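Side-chain contacts in Cap5O (Staphylococcus aureus, PDB 3OJO), which is a UDP-N-acetyl-mannosamine dehydrogenase of capsular polysaccharide biosynthesis, an oxidoreductase with NAD as its bound cofactor: residues B[27-32]-B[171-176]; B[300-305]-B[420-425]; B[110-115]-B[141-146]; B[322-327]-B[357-362]. One frame throughout, in Å; residues are numbered along the deposited sequence.

Interaction 1: residues B[27-32]-B[171-176]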
loop_
_atom_site.group_PDB
_atom_site.type_symbol
_atom_site.label_atom_id
_atom_site.label_comp_id
_atom_site.label_asym_id
_atom_site.label_seq_id
_atom_site.Cartn_x
_atom_site.Cartn_y
_atom_site.Cartn_z
ATOM N N SER B 27 19.221 -28.546 -6.437
ATOM C CA SER B 27 19.910 -29.844 -6.423
ATOM C C SER B 27 21.218 -29.719 -7.203
ATOM O O SER B 27 22.262 -30.148 -6.722
ATOM C CB SER B 27 19.053 -30.907 -7.102
ATOM O OG SER B 27 17.754 -30.933 -6.547
ATOM N N ILE B 28 21.151 -29.094 -8.397
ATOM C CA ILE B 28 22.295 -28.881 -9.276
ATOM C C ILE B 28 23.386 -28.062 -8.553
ATOM O O ILE B 28 24.555 -28.428 -8.613
ATOM C CB ILE B 28 21.835 -28.306 -10.666
ATOM C CG1 ILE B 28 21.189 -29.417 -11.516
ATOM C CG2 ILE B 28 22.981 -27.614 -11.443
ATOM C CD1 ILE B 28 20.376 -28.918 -12.759
ATOM N N MET B 29 22.978 -27.013 -7.828
ATOM C CA MET B 29 23.835 -26.113 -7.074
ATOM C C MET B 29 24.636 -26.777 -5.934
ATOM O O MET B 29 25.848 -26.566 -5.845
ATOM C CB MET B 29 23.030 -24.917 -6.571
ATOM C CG MET B 29 23.897 -23.765 -6.124
ATOM S SD MET B 29 25.202 -23.272 -7.294
ATOM C CE MET B 29 24.429 -22.028 -8.126
ATOM N N PHE B 30 23.976 -27.570 -5.072
ATOM C CA PHE B 30 24.654 -28.259 -3.976
ATOM C C PHE B 30 25.620 -29.332 -4.497
ATOM O O PHE B 30 26.717 -29.474 -3.949
ATOM C CB PHE B 30 23.642 -28.887 -3.020
ATOM C CG PHE B 30 22.970 -27.929 -2.063
ATOM C CD1 PHE B 30 23.607 -27.528 -0.888
ATOM C CD2 PHE B 30 21.663 -27.508 -2.279
ATOM C CE1 PHE B 30 22.951 -26.704 0.038
ATOM C CE2 PHE B 30 21.011 -26.693 -1.353
ATOM C CZ PHE B 30 21.659 -26.290 -0.206
ATOM N N ALA B 31 25.212 -30.062 -5.570
ATOM C CA ALA B 31 26.001 -31.107 -6.226
ATOM C C ALA B 31 27.245 -30.524 -6.902
ATOM O O ALA B 31 28.287 -31.181 -6.927
ATOM C CB ALA B 31 25.147 -31.855 -7.232
ATOM N N LYS B 32 27.136 -29.282 -7.421
ATOM C CA LYS B 32 28.211 -28.508 -8.058
ATOM C C LYS B 32 29.316 -28.198 -7.026
ATOM O O LYS B 32 30.465 -27.966 -7.405
ATOM C CB LYS B 32 27.632 -27.189 -8.623
ATOM C CG LYS B 32 28.538 -26.441 -9.586
ATOM C CD LYS B 32 28.062 -25.014 -9.824
ATOM C CE LYS B 32 29.078 -24.194 -10.593
ATOM N NZ LYS B 32 29.054 -24.485 -12.051
ATOM N N GLU B 171 22.983 -17.810 -10.497
ATOM C CA GLU B 171 23.622 -16.616 -9.920
ATOM C C GLU B 171 22.775 -16.091 -8.773
ATOM O O GLU B 171 23.293 -15.934 -7.665
ATOM C CB GLU B 171 23.998 -15.510 -10.950
ATOM C CG GLU B 171 23.288 -15.542 -12.297
ATOM C CD GLU B 171 23.827 -16.483 -13.366
ATOM O OE1 GLU B 171 25.015 -16.341 -13.738
ATOM O OE2 GLU B 171 23.039 -17.314 -13.879
ATOM N N GLU B 172 21.447 -15.971 -9.003
ATOM C CA GLU B 172 20.462 -15.542 -8.005
ATOM C C GLU B 172 20.521 -16.419 -6.731
ATOM O O GLU B 172 20.488 -15.893 -5.650
ATOM C CB GLU B 172 19.071 -15.533 -8.643
ATOM C CG GLU B 172 17.918 -15.224 -7.705
ATOM C CD GLU B 172 17.419 -13.795 -7.702
ATOM O OE1 GLU B 172 18.191 -12.886 -8.085
ATOM O OE2 GLU B 172 16.261 -13.580 -7.272
ATOM N N LEU B 173 20.683 -17.731 -6.872
ATOM C CA LEU B 173 20.769 -18.687 -5.772
ATOM C C LEU B 173 21.992 -18.439 -4.868
ATOM O O LEU B 173 21.886 -18.591 -3.656
ATOM C CB LEU B 173 20.823 -20.094 -6.399
ATOM C CG LEU B 173 20.071 -21.282 -5.759
ATOM C CD1 LEU B 173 18.614 -20.965 -5.466
ATOM C CD2 LEU B 173 20.131 -22.485 -6.685
ATOM N N VAL B 174 23.121 -18.003 -5.456
ATOM C CA VAL B 174 24.385 -17.717 -4.776
ATOM C C VAL B 174 24.414 -16.334 -4.072
ATOM O O VAL B 174 24.745 -16.256 -2.880
ATOM C CB VAL B 174 25.584 -17.911 -5.771
ATOM C CG1 VAL B 174 26.885 -17.320 -5.233
ATOM C CG2 VAL B 174 25.790 -19.379 -6.101
ATOM N N HIS B 175 24.103 -15.255 -4.826
ATOM C CA HIS B 175 24.194 -13.853 -4.400
ATOM C C HIS B 175 23.031 -13.192 -3.659
ATOM O O HIS B 175 23.231 -12.136 -3.054
ATOM C CB HIS B 175 24.717 -12.975 -5.540
ATOM C CG HIS B 175 26.049 -13.420 -6.047
ATOM N ND1 HIS B 175 26.190 -13.998 -7.293
ATOM C CD2 HIS B 175 27.251 -13.411 -5.427
ATOM C CE1 HIS B 175 27.475 -14.294 -7.406
ATOM N NE2 HIS B 175 28.150 -13.971 -6.304
ATOM N N ASN B 176 21.838 -13.792 -3.686
ATOM C CA ASN B 176 20.692 -13.242 -2.977
ATOM C C ASN B 176 20.835 -13.403 -1.481
ATOM O O ASN B 176 21.319 -14.437 -1.009
ATOM C CB ASN B 176 19.394 -13.960 -3.387
ATOM C CG ASN B 176 18.637 -13.368 -4.538
ATOM O OD1 ASN B 176 19.138 -12.539 -5.305
ATOM N ND2 ASN B 176 17.393 -13.799 -4.678
#

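Interaction 2: residues B[300-305]-B[420-425]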
loop_
_atom_site.group_PDB
_atom_site.type_symbol
_atom_site.label_atom_id
_atom_site.label_comp_id
_atom_site.label_asym_id
_atom_site.label_seq_id
_atom_site.Cartn_x
_atom_site.Cartn_y
_atom_site.Cartn_z
ATOM N N ALA B 300 -13.379 -9.311 -15.704
ATOM C CA ALA B 300 -14.737 -8.925 -16.136
ATOM C C ALA B 300 -14.808 -7.441 -16.570
ATOM O O ALA B 300 -15.523 -7.122 -17.528
ATOM C CB ALA B 300 -15.745 -9.207 -15.029
ATOM N N TYR B 301 -14.050 -6.557 -15.886
ATOM C CA TYR B 301 -13.957 -5.131 -16.210
ATOM C C TYR B 301 -13.329 -4.942 -17.604
ATOM O O TYR B 301 -13.798 -4.110 -18.381
ATOM C CB TYR B 301 -13.166 -4.363 -15.115
ATOM C CG TYR B 301 -12.983 -2.891 -15.411
ATOM C CD1 TYR B 301 -13.990 -1.976 -15.133
ATOM C CD2 TYR B 301 -11.824 -2.422 -16.028
ATOM C CE1 TYR B 301 -13.848 -0.631 -15.455
ATOM C CE2 TYR B 301 -11.666 -1.078 -16.341
ATOM C CZ TYR B 301 -12.680 -0.187 -16.052
ATOM O OH TYR B 301 -12.513 1.134 -16.375
ATOM N N VAL B 302 -12.269 -5.715 -17.910
ATOM C CA VAL B 302 -11.563 -5.711 -19.201
ATOM C C VAL B 302 -12.518 -6.244 -20.293
ATOM O O VAL B 302 -12.631 -5.628 -21.355
ATOM C CB VAL B 302 -10.223 -6.504 -19.113
ATOM C CG1 VAL B 302 -9.605 -6.767 -20.485
ATOM C CG2 VAL B 302 -9.229 -5.782 -18.210
ATOM N N VAL B 303 -13.232 -7.353 -20.001
ATOM C CA VAL B 303 -14.208 -7.973 -20.901
ATOM C C VAL B 303 -15.349 -6.969 -21.234
ATOM O O VAL B 303 -15.658 -6.780 -22.411
ATOM C CB VAL B 303 -14.708 -9.352 -20.358
ATOM C CG1 VAL B 303 -15.898 -9.881 -21.156
ATOM C CG2 VAL B 303 -13.577 -10.387 -20.345
ATOM N N ASP B 304 -15.913 -6.290 -20.214
ATOM C CA ASP B 304 -16.969 -5.294 -20.388
ATOM C C ASP B 304 -16.485 -4.118 -21.241
ATOM O O ASP B 304 -17.238 -3.620 -22.082
ATOM C CB ASP B 304 -17.508 -4.819 -19.018
ATOM C CG ASP B 304 -18.238 -3.480 -19.057
ATOM O OD1 ASP B 304 -19.367 -3.433 -19.611
ATOM O OD2 ASP B 304 -17.656 -2.466 -18.575
ATOM N N THR B 305 -15.227 -3.694 -21.044
ATOM C CA THR B 305 -14.620 -2.605 -21.822
ATOM C C THR B 305 -14.430 -3.050 -23.287
ATOM O O THR B 305 -14.701 -2.268 -24.204
ATOM C CB THR B 305 -13.334 -2.122 -21.149
ATOM O OG1 THR B 305 -13.617 -1.793 -19.787
ATOM C CG2 THR B 305 -12.726 -0.929 -21.844
ATOM N N TYR B 420 -4.760 2.917 -26.970
ATOM C CA TYR B 420 -5.398 3.216 -25.698
ATOM C C TYR B 420 -4.751 2.486 -24.522
ATOM O O TYR B 420 -4.220 1.381 -24.662
ATOM C CB TYR B 420 -6.915 2.977 -25.746
ATOM C CG TYR B 420 -7.635 3.773 -26.814
ATOM C CD1 TYR B 420 -7.742 3.292 -28.117
ATOM C CD2 TYR B 420 -8.271 4.974 -26.508
ATOM C CE1 TYR B 420 -8.425 4.009 -29.100
ATOM C CE2 TYR B 420 -8.971 5.691 -27.479
ATOM C CZ TYR B 420 -9.038 5.207 -28.776
ATOM O OH TYR B 420 -9.705 5.905 -29.751
ATOM N N ASN B 421 -4.806 3.150 -23.362
ATOM C CA ASN B 421 -4.289 2.796 -22.038
ATOM C C ASN B 421 -5.495 2.626 -21.124
ATOM O O ASN B 421 -6.632 2.745 -21.566
ATOM C CB ASN B 421 -3.561 4.050 -21.504
ATOM C CG ASN B 421 -2.082 4.085 -21.652
ATOM O OD1 ASN B 421 -1.419 3.057 -21.769
ATOM N ND2 ASN B 421 -1.525 5.284 -21.542
ATOM N N TYR B 422 -5.240 2.508 -19.821
ATOM C CA TYR B 422 -6.263 2.575 -18.794
ATOM C C TYR B 422 -6.458 4.074 -18.521
ATOM O O TYR B 422 -7.504 4.501 -18.039
ATOM C CB TYR B 422 -5.777 1.871 -17.532
ATOM C CG TYR B 422 -6.245 0.444 -17.378
ATOM C CD1 TYR B 422 -7.559 0.087 -17.659
ATOM C CD2 TYR B 422 -5.428 -0.514 -16.798
ATOM C CE1 TYR B 422 -8.018 -1.208 -17.447
ATOM C CE2 TYR B 422 -5.875 -1.811 -16.579
ATOM C CZ TYR B 422 -7.172 -2.153 -16.900
ATOM O OH TYR B 422 -7.612 -3.437 -16.695
ATOM N N GLY B 423 -5.434 4.851 -18.849
ATOM C CA GLY B 423 -5.419 6.292 -18.718
ATOM C C GLY B 423 -6.316 7.027 -19.688
ATOM O O GLY B 423 -6.796 8.097 -19.354
ATOM N N ASN B 424 -6.567 6.498 -20.887
ATOM C CA ASN B 424 -7.385 7.241 -21.866
ATOM C C ASN B 424 -8.479 6.449 -22.562
ATOM O O ASN B 424 -9.057 6.960 -23.522
ATOM C CB ASN B 424 -6.478 7.886 -22.916
ATOM C CG ASN B 424 -5.631 6.892 -23.681
ATOM O OD1 ASN B 424 -4.439 7.086 -23.868
ATOM N ND2 ASN B 424 -6.210 5.782 -24.083
ATOM N N ILE B 425 -8.749 5.212 -22.114
ATOM C CA ILE B 425 -9.775 4.376 -22.739
ATOM C C ILE B 425 -11.182 5.035 -22.823
ATOM O O ILE B 425 -11.899 4.814 -23.803
ATOM C CB ILE B 425 -9.744 2.888 -22.266
ATOM C CG1 ILE B 425 -10.629 1.949 -23.123
ATOM C CG2 ILE B 425 -10.012 2.739 -20.772
ATOM C CD1 ILE B 425 -10.196 1.779 -24.585
#

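Interaction 3: residues B[110-115]-B[141-146]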
loop_
_atom_site.group_PDB
_atom_site.type_symbol
_atom_site.label_atom_id
_atom_site.label_comp_id
_atom_site.label_asym_id
_atom_site.label_seq_id
_atom_site.Cartn_x
_atom_site.Cartn_y
_atom_site.Cartn_z
ATOM N N ARG B 110 2.257 -33.925 2.040
ATOM C CA ARG B 110 2.442 -35.199 1.335
ATOM C C ARG B 110 3.939 -35.474 1.211
ATOM O O ARG B 110 4.368 -36.584 1.507
ATOM C CB ARG B 110 1.813 -35.129 -0.063
ATOM C CG ARG B 110 0.641 -36.051 -0.260
ATOM C CD ARG B 110 -0.104 -35.748 -1.549
ATOM N NE ARG B 110 -1.214 -34.815 -1.336
ATOM C CZ ARG B 110 -1.890 -34.214 -2.312
ATOM N NH1 ARG B 110 -1.564 -34.422 -3.581
ATOM N NH2 ARG B 110 -2.887 -33.388 -2.024
ATOM N N ALA B 111 4.733 -34.436 0.815
ATOM C CA ALA B 111 6.184 -34.491 0.702
ATOM C C ALA B 111 6.837 -34.728 2.062
ATOM O O ALA B 111 7.869 -35.398 2.125
ATOM C CB ALA B 111 6.719 -33.211 0.087
ATOM N N LEU B 112 6.246 -34.169 3.152
ATOM C CA LEU B 112 6.752 -34.393 4.504
ATOM C C LEU B 112 6.581 -35.872 4.882
ATOM O O LEU B 112 7.531 -36.467 5.392
ATOM C CB LEU B 112 6.124 -33.448 5.547
ATOM C CG LEU B 112 6.715 -33.508 6.994
ATOM C CD1 LEU B 112 8.213 -33.167 7.035
ATOM C CD2 LEU B 112 5.927 -32.629 7.958
ATOM N N ASP B 113 5.423 -36.480 4.533
ATOM C CA ASP B 113 5.136 -37.897 4.803
ATOM C C ASP B 113 6.047 -38.887 4.065
ATOM O O ASP B 113 6.249 -39.998 4.564
ATOM C CB ASP B 113 3.664 -38.244 4.565
ATOM C CG ASP B 113 2.691 -37.653 5.551
ATOM O OD1 ASP B 113 1.545 -37.361 5.148
ATOM O OD2 ASP B 113 3.071 -37.480 6.733
ATOM N N SER B 114 6.593 -38.496 2.892
ATOM C CA SER B 114 7.509 -39.321 2.079
ATOM C C SER B 114 8.900 -39.428 2.725
ATOM O O SER B 114 9.606 -40.420 2.545
ATOM C CB SER B 114 7.637 -38.742 0.669
ATOM O OG SER B 114 8.589 -37.692 0.576
ATOM N N ILE B 115 9.267 -38.387 3.478
ATOM C CA ILE B 115 10.530 -38.170 4.171
ATOM C C ILE B 115 10.593 -38.872 5.544
ATOM O O ILE B 115 11.649 -39.375 5.921
ATOM C CB ILE B 115 10.696 -36.622 4.227
ATOM C CG1 ILE B 115 11.563 -36.127 3.071
ATOM C CG2 ILE B 115 11.062 -36.011 5.605
ATOM C CD1 ILE B 115 11.574 -34.608 2.916
ATOM N N LYS B 141 6.075 -29.313 12.970
ATOM C CA LYS B 141 6.525 -29.661 14.324
ATOM C C LYS B 141 5.685 -30.791 14.999
ATOM O O LYS B 141 6.291 -31.798 15.375
ATOM C CB LYS B 141 6.651 -28.394 15.185
ATOM C CG LYS B 141 7.277 -28.547 16.556
ATOM C CD LYS B 141 7.180 -27.217 17.290
ATOM C CE LYS B 141 7.155 -27.374 18.783
ATOM N NZ LYS B 141 6.724 -26.118 19.442
ATOM N N PRO B 142 4.324 -30.716 15.074
ATOM C CA PRO B 142 3.543 -31.821 15.680
ATOM C C PRO B 142 3.696 -33.193 15.027
ATOM O O PRO B 142 3.659 -34.206 15.724
ATOM C CB PRO B 142 2.102 -31.345 15.544
ATOM C CG PRO B 142 2.216 -29.874 15.511
ATOM C CD PRO B 142 3.428 -29.612 14.683
ATOM N N VAL B 143 3.854 -33.225 13.701
ATOM C CA VAL B 143 4.039 -34.450 12.923
ATOM C C VAL B 143 5.387 -35.094 13.302
ATOM O O VAL B 143 5.452 -36.305 13.527
ATOM C CB VAL B 143 3.904 -34.166 11.399
ATOM C CG1 VAL B 143 4.361 -35.351 10.554
ATOM C CG2 VAL B 143 2.471 -33.783 11.046
ATOM N N ILE B 144 6.443 -34.273 13.386
ATOM C CA ILE B 144 7.776 -34.735 13.726
ATOM C C ILE B 144 7.856 -35.153 15.192
ATOM O O ILE B 144 8.425 -36.198 15.500
ATOM C CB ILE B 144 8.848 -33.699 13.299
ATOM C CG1 ILE B 144 9.256 -33.911 11.821
ATOM C CG2 ILE B 144 10.068 -33.811 14.166
ATOM C CD1 ILE B 144 8.444 -33.268 10.824
ATOM N N GLU B 145 7.243 -34.366 16.090
ATOM C CA GLU B 145 7.218 -34.665 17.525
ATOM C C GLU B 145 6.411 -35.928 17.863
ATOM O O GLU B 145 6.667 -36.565 18.887
ATOM C CB GLU B 145 6.794 -33.444 18.345
ATOM C CG GLU B 145 7.972 -32.503 18.578
ATOM C CD GLU B 145 7.694 -31.208 19.310
ATOM O OE1 GLU B 145 6.551 -30.707 19.220
ATOM O OE2 GLU B 145 8.626 -30.685 19.966
ATOM N N ASN B 146 5.499 -36.327 16.957
ATOM C CA ASN B 146 4.693 -37.544 17.064
ATOM C C ASN B 146 5.567 -38.793 16.938
ATOM O O ASN B 146 5.205 -39.852 17.460
ATOM C CB ASN B 146 3.589 -37.565 16.023
ATOM C CG ASN B 146 2.258 -37.958 16.611
ATOM O OD1 ASN B 146 1.734 -39.053 16.365
ATOM N ND2 ASN B 146 1.709 -37.088 17.448
#

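Interaction 4: residues B[322-327]-B[357-362]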
loop_
_atom_site.group_PDB
_atom_site.type_symbol
_atom_site.label_atom_id
_atom_site.label_comp_id
_atom_site.label_asym_id
_atom_site.label_seq_id
_atom_site.Cartn_x
_atom_site.Cartn_y
_atom_site.Cartn_z
ATOM N N GLY B 322 -0.838 -11.936 -25.229
ATOM C CA GLY B 322 -0.356 -12.409 -23.943
ATOM C C GLY B 322 -1.416 -13.147 -23.153
ATOM O O GLY B 322 -2.537 -12.657 -22.999
ATOM N N LEU B 323 -1.065 -14.345 -22.663
ATOM C CA LEU B 323 -1.943 -15.218 -21.876
ATOM C C LEU B 323 -1.340 -15.529 -20.481
ATOM O O LEU B 323 -1.924 -16.286 -19.707
ATOM C CB LEU B 323 -2.217 -16.523 -22.631
ATOM C CG LEU B 323 -3.126 -16.524 -23.874
ATOM C CD1 LEU B 323 -3.196 -17.912 -24.432
ATOM C CD2 LEU B 323 -4.537 -16.166 -23.531
ATOM N N THR B 324 -0.205 -14.899 -20.156
ATOM C CA THR B 324 0.518 -15.100 -18.897
ATOM C C THR B 324 0.361 -13.928 -17.931
ATOM O O THR B 324 0.136 -12.802 -18.382
ATOM C CB THR B 324 2.021 -15.313 -19.195
ATOM O OG1 THR B 324 2.558 -14.135 -19.808
ATOM C CG2 THR B 324 2.282 -16.542 -20.058
ATOM N N TYR B 325 0.551 -14.172 -16.609
ATOM C CA TYR B 325 0.503 -13.083 -15.627
ATOM C C TYR B 325 1.753 -12.232 -15.754
ATOM O O TYR B 325 1.648 -11.036 -16.005
ATOM C CB TYR B 325 0.295 -13.584 -14.182
ATOM C CG TYR B 325 0.433 -12.502 -13.115
ATOM C CD1 TYR B 325 -0.406 -11.383 -13.107
ATOM C CD2 TYR B 325 1.373 -12.617 -12.092
ATOM C CE1 TYR B 325 -0.286 -10.392 -12.128
ATOM C CE2 TYR B 325 1.501 -11.631 -11.109
ATOM C CZ TYR B 325 0.660 -10.525 -11.124
ATOM O OH TYR B 325 0.769 -9.562 -10.142
ATOM N N LYS B 326 2.926 -12.846 -15.627
ATOM C CA LYS B 326 4.157 -12.094 -15.744
ATOM C C LYS B 326 4.606 -12.085 -17.200
ATOM O O LYS B 326 4.250 -12.983 -17.967
ATOM C CB LYS B 326 5.248 -12.650 -14.800
ATOM C CG LYS B 326 4.812 -12.718 -13.342
ATOM C CD LYS B 326 5.905 -13.215 -12.420
ATOM C CE LYS B 326 5.346 -13.602 -11.067
ATOM N NZ LYS B 326 4.580 -14.882 -11.115
ATOM N N GLY B 327 5.354 -11.053 -17.567
ATOM C CA GLY B 327 5.925 -10.923 -18.895
ATOM C C GLY B 327 7.172 -11.770 -19.063
ATOM O O GLY B 327 7.897 -12.001 -18.099
ATOM N N PRO B 357 4.005 -15.460 -27.869
ATOM C CA PRO B 357 5.223 -16.159 -28.331
ATOM C C PRO B 357 5.851 -17.100 -27.300
ATOM O O PRO B 357 6.601 -18.003 -27.675
ATOM C CB PRO B 357 6.174 -15.013 -28.680
ATOM C CG PRO B 357 5.726 -13.873 -27.843
ATOM C CD PRO B 357 4.238 -14.007 -27.714
ATOM N N HIS B 358 5.552 -16.880 -26.008
ATOM C CA HIS B 358 6.070 -17.661 -24.889
ATOM C C HIS B 358 5.210 -18.883 -24.567
ATOM O O HIS B 358 5.722 -19.831 -23.971
ATOM C CB HIS B 358 6.226 -16.762 -23.650
ATOM C CG HIS B 358 7.137 -15.599 -23.883
ATOM N ND1 HIS B 358 8.502 -15.716 -23.731
ATOM C CD2 HIS B 358 6.847 -14.341 -24.285
ATOM C CE1 HIS B 358 9.000 -14.528 -24.027
ATOM N NE2 HIS B 358 8.041 -13.664 -24.357
ATOM N N VAL B 359 3.909 -18.871 -24.961
ATOM C CA VAL B 359 2.953 -19.967 -24.700
ATOM C C VAL B 359 2.864 -20.953 -25.889
ATOM O O VAL B 359 2.482 -20.568 -27.004
ATOM C CB VAL B 359 1.557 -19.456 -24.230
ATOM C CG1 VAL B 359 0.616 -20.614 -23.948
ATOM C CG2 VAL B 359 1.670 -18.570 -22.997
ATOM N N GLU B 360 3.202 -22.232 -25.625
ATOM C CA GLU B 360 3.228 -23.289 -26.642
ATOM C C GLU B 360 1.949 -24.129 -26.820
ATOM O O GLU B 360 1.978 -25.094 -27.590
ATOM C CB GLU B 360 4.483 -24.178 -26.482
ATOM C CG GLU B 360 5.589 -23.898 -27.490
ATOM C CD GLU B 360 6.365 -22.612 -27.273
ATOM O OE1 GLU B 360 6.251 -21.702 -28.128
ATOM O OE2 GLU B 360 7.079 -22.509 -26.248
ATOM N N LEU B 361 0.825 -23.749 -26.179
ATOM C CA LEU B 361 -0.452 -24.475 -26.314
ATOM C C LEU B 361 -0.953 -24.603 -27.778
ATOM O O LEU B 361 -0.576 -23.809 -28.648
ATOM C CB LEU B 361 -1.555 -23.872 -25.415
ATOM C CG LEU B 361 -1.788 -24.420 -23.995
ATOM C CD1 LEU B 361 -1.405 -25.880 -23.841
ATOM C CD2 LEU B 361 -1.151 -23.555 -22.957
ATOM N N ASP B 362 -1.775 -25.636 -28.034
ATOM C CA ASP B 362 -2.342 -25.943 -29.352
ATOM C C ASP B 362 -3.143 -24.754 -29.926
ATOM O O ASP B 362 -2.841 -24.271 -31.026
ATOM C CB ASP B 362 -3.225 -27.213 -29.269
ATOM C CG ASP B 362 -2.489 -28.548 -29.167
ATOM O OD1 ASP B 362 -1.733 -28.881 -30.104
ATOM O OD2 ASP B 362 -2.742 -29.297 -28.190
#

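Interaction 1: residues B[27-32]-B[171-176]
Met29 of helix 23-32 is met by two consecutive residues of helix 169-175, Leu173 and Val174; the backbones come closest at Met29 CA and Leu173 CA, 8.1 Å apart. Along the second helix, Glu172 is turned to other work: it touches a bound pyridine-2,6-dicarboxylic acid and accepts a weak hydrogen bond from Asn176 ND2. Leu173 comes next and points at the first helix. Its CD2 methyl lies 3.8 Å from Met29 CB, with Met29 CG scarcely farther, and the two chains run side by side, head to tail, so the leucine fills in beside the root of the methionine. Val174 takes the other end of that chain, set square across it with its CG2 3.6 Å from Met29 CE. CB and CG of the methionine thus meet the leucine at the root, while the bends at chi2 (49°) and chi3 (95°) bring CE to the valine. The backbone of Val174 is also hydrogen-bonded to Gln200 and Gly201. Helix 23-32 follows the glycine-rich turn after strand 13-17, and the Leu173 side chain is about 9 Å from the bound NAD; such helix-on-helix packing near the dinucleotide suits a Rossmann-type NAD-binding domain.

Interaction 2: residues B[300-305]-B[420-425]
Tyr301, Val302 and Thr305, on one side of the long helix 286-312, pack against Tyr422 and Ile425 in the loop that follows strand 418-420, an outermost strand of the Rossmann-like parallel sheet of the C-terminal domain. The aromatic contact is not a face-to-face stack: Tyr422 CE1 lies 3.8 Å from Tyr301 CE2, at the edge of the Tyr301 ring and near its plane, while the two side chains run past each other in opposite senses. Two methyl contacts accompany it. Thr305 CG2 touches Ile425 CG1 at 3.8 Å; chi1 of -53° puts OG1 beside the backbone N and thereby CG2 opposite that N, facing the loop. Val302 stands crosswise to Tyr422, and its CG2 approaches Tyr422 OH closely, at 3.2 Å. No hydrogen bond joins the two segments, and the hydroxyls of Tyr422 and Thr305 have partners that do not belong to the facing segment. The Tyr422 hydroxyl is hydrogen-bonded to Gly262 O, which fixes the far end of this buried ring; the Tyr422 side chain also touches Thr233 of helix 208-238. Within the helix, Thr305 OG1 donates to Tyr301 O at 2.7 Å, tilted 26° from the carbonyl plane, whereas Thr305 N reaches the same oxygen from the opposite face.

Interaction 3: residues B[110-115]-B[141-146]
Two consecutive crossover helices of the NAD-binding Rossmann domain touch here, Leu112 of helix 106-115 packing on Val143 and Ile144 of helix 135-145. The nearest backbone approach, 8.8 Å between Leu112 CA and Val143 CA, is bridged by side chains alone, with no hydrogen bond between the segments. Leu112 points at the second helix with its chain extended away from its own N (chi1 -174°), which sends both terminal methyls across the gap. They divide the work unequally. CD1 of Leu112 lies 3.8 Å from Ile144 CD1, and CD2 of Leu112 is almost as near to that same atom, at 3.9 Å, so the fork of Leu112 straddles the tip of Ile144; the two chains lie nearly perpendicular. Toward Val143 the approach is different: valine and leucine reach for each other tip to tip, with Leu112 CD2 and Val143 CG1 4.1 Å apart, a longer contact, made by the partly exposed Val143. Ile144 leaves its helix pointing past Leu112 rather than at it, and chi2 of 86° brings CD1 back to it.

Ala111 and Ile115 of the first helix face the sheet, on Val17 and Ile89, and Ile115 also on Phe87. Ala111 belongs to the NAD pocket, and its O accepts a hydrogen bond of 2.9 Å from Ser114 OG. On the second helix Ile144 also touches Ile155, just before strand 156-159. Helix 106-115 links strands 86-89 and 124-127, and helix 135-145 links 124-127 and 156-159, all parallel neighbours: side-by-side helices of successive beta-alpha-beta crossovers, as is usual in the Rossmann fold.

Interaction 4: residues B[322-327]-B[357-362]
Val359 meets Thr324 and Leu323 through apolar contact alone, in a buried spot between two loops. The methyls Val359 CG2 and Thr324 CG2 are 3.6 Å apart, their side chains lying alongside one another but heading opposite ways, and the same valine methyl lies at 4.4 Å from Leu323 CB. One branch of Val359 thus serves both partners: with CG1 anti to the backbone N (chi1 -179°), CG2 is the methyl left facing the first loop. The backbones come to 7.4 Å between Leu323 CA and Val359 CA.

The polar groups act beside this contact. The hydroxyl branch of Thr324 takes no part in the Val359 contact and donates from OG1 to Lys326 O at 2.8 Å with a C=O...donor angle of 154°, a short tie within the loop, from residue 324 to 326. Lys326 in turn touches bound pyridine-2,6-dicarboxylic acid. Asp356 ties the two loops together, since OD1 accepts from Leu323 N and OD2 from His358 N. His358 NE2 is also hydrogen-bonded to Glu386 OE1.

Each loop follows a strand of the parallel C-terminal sheet, 317-321 and 351-355, which are neighbours in it, so the contact lies past their C-terminal ends. Helix 336-346 makes the crossover between those strands, and its Phe338 and Tyr341 touch Leu323.

Along the chain, interaction 3 is nested inside the loop closed by interaction 1, and both lie in the NAD-binding domain, with centres 26 Å apart. Interaction 4 is likewise nested inside interaction 2, their centres 21 Å apart, and both border the parallel C-terminal sheet: one past strands 317-321 and 351-355, the other after strand 418-420, where it is met by helix 286-312. The two groups follow in series. Interactions 2 and 3 are the most distant, 48 Å between centres. Interactions 1 and 4 lie about 12 Å apart at their nearest atoms; their Glu172 and Lys326 share one pyridine-2,6-dicarboxylic acid pocket with Arg163 and Val164, so a single ligand site joins the NAD-binding and C-terminal domains.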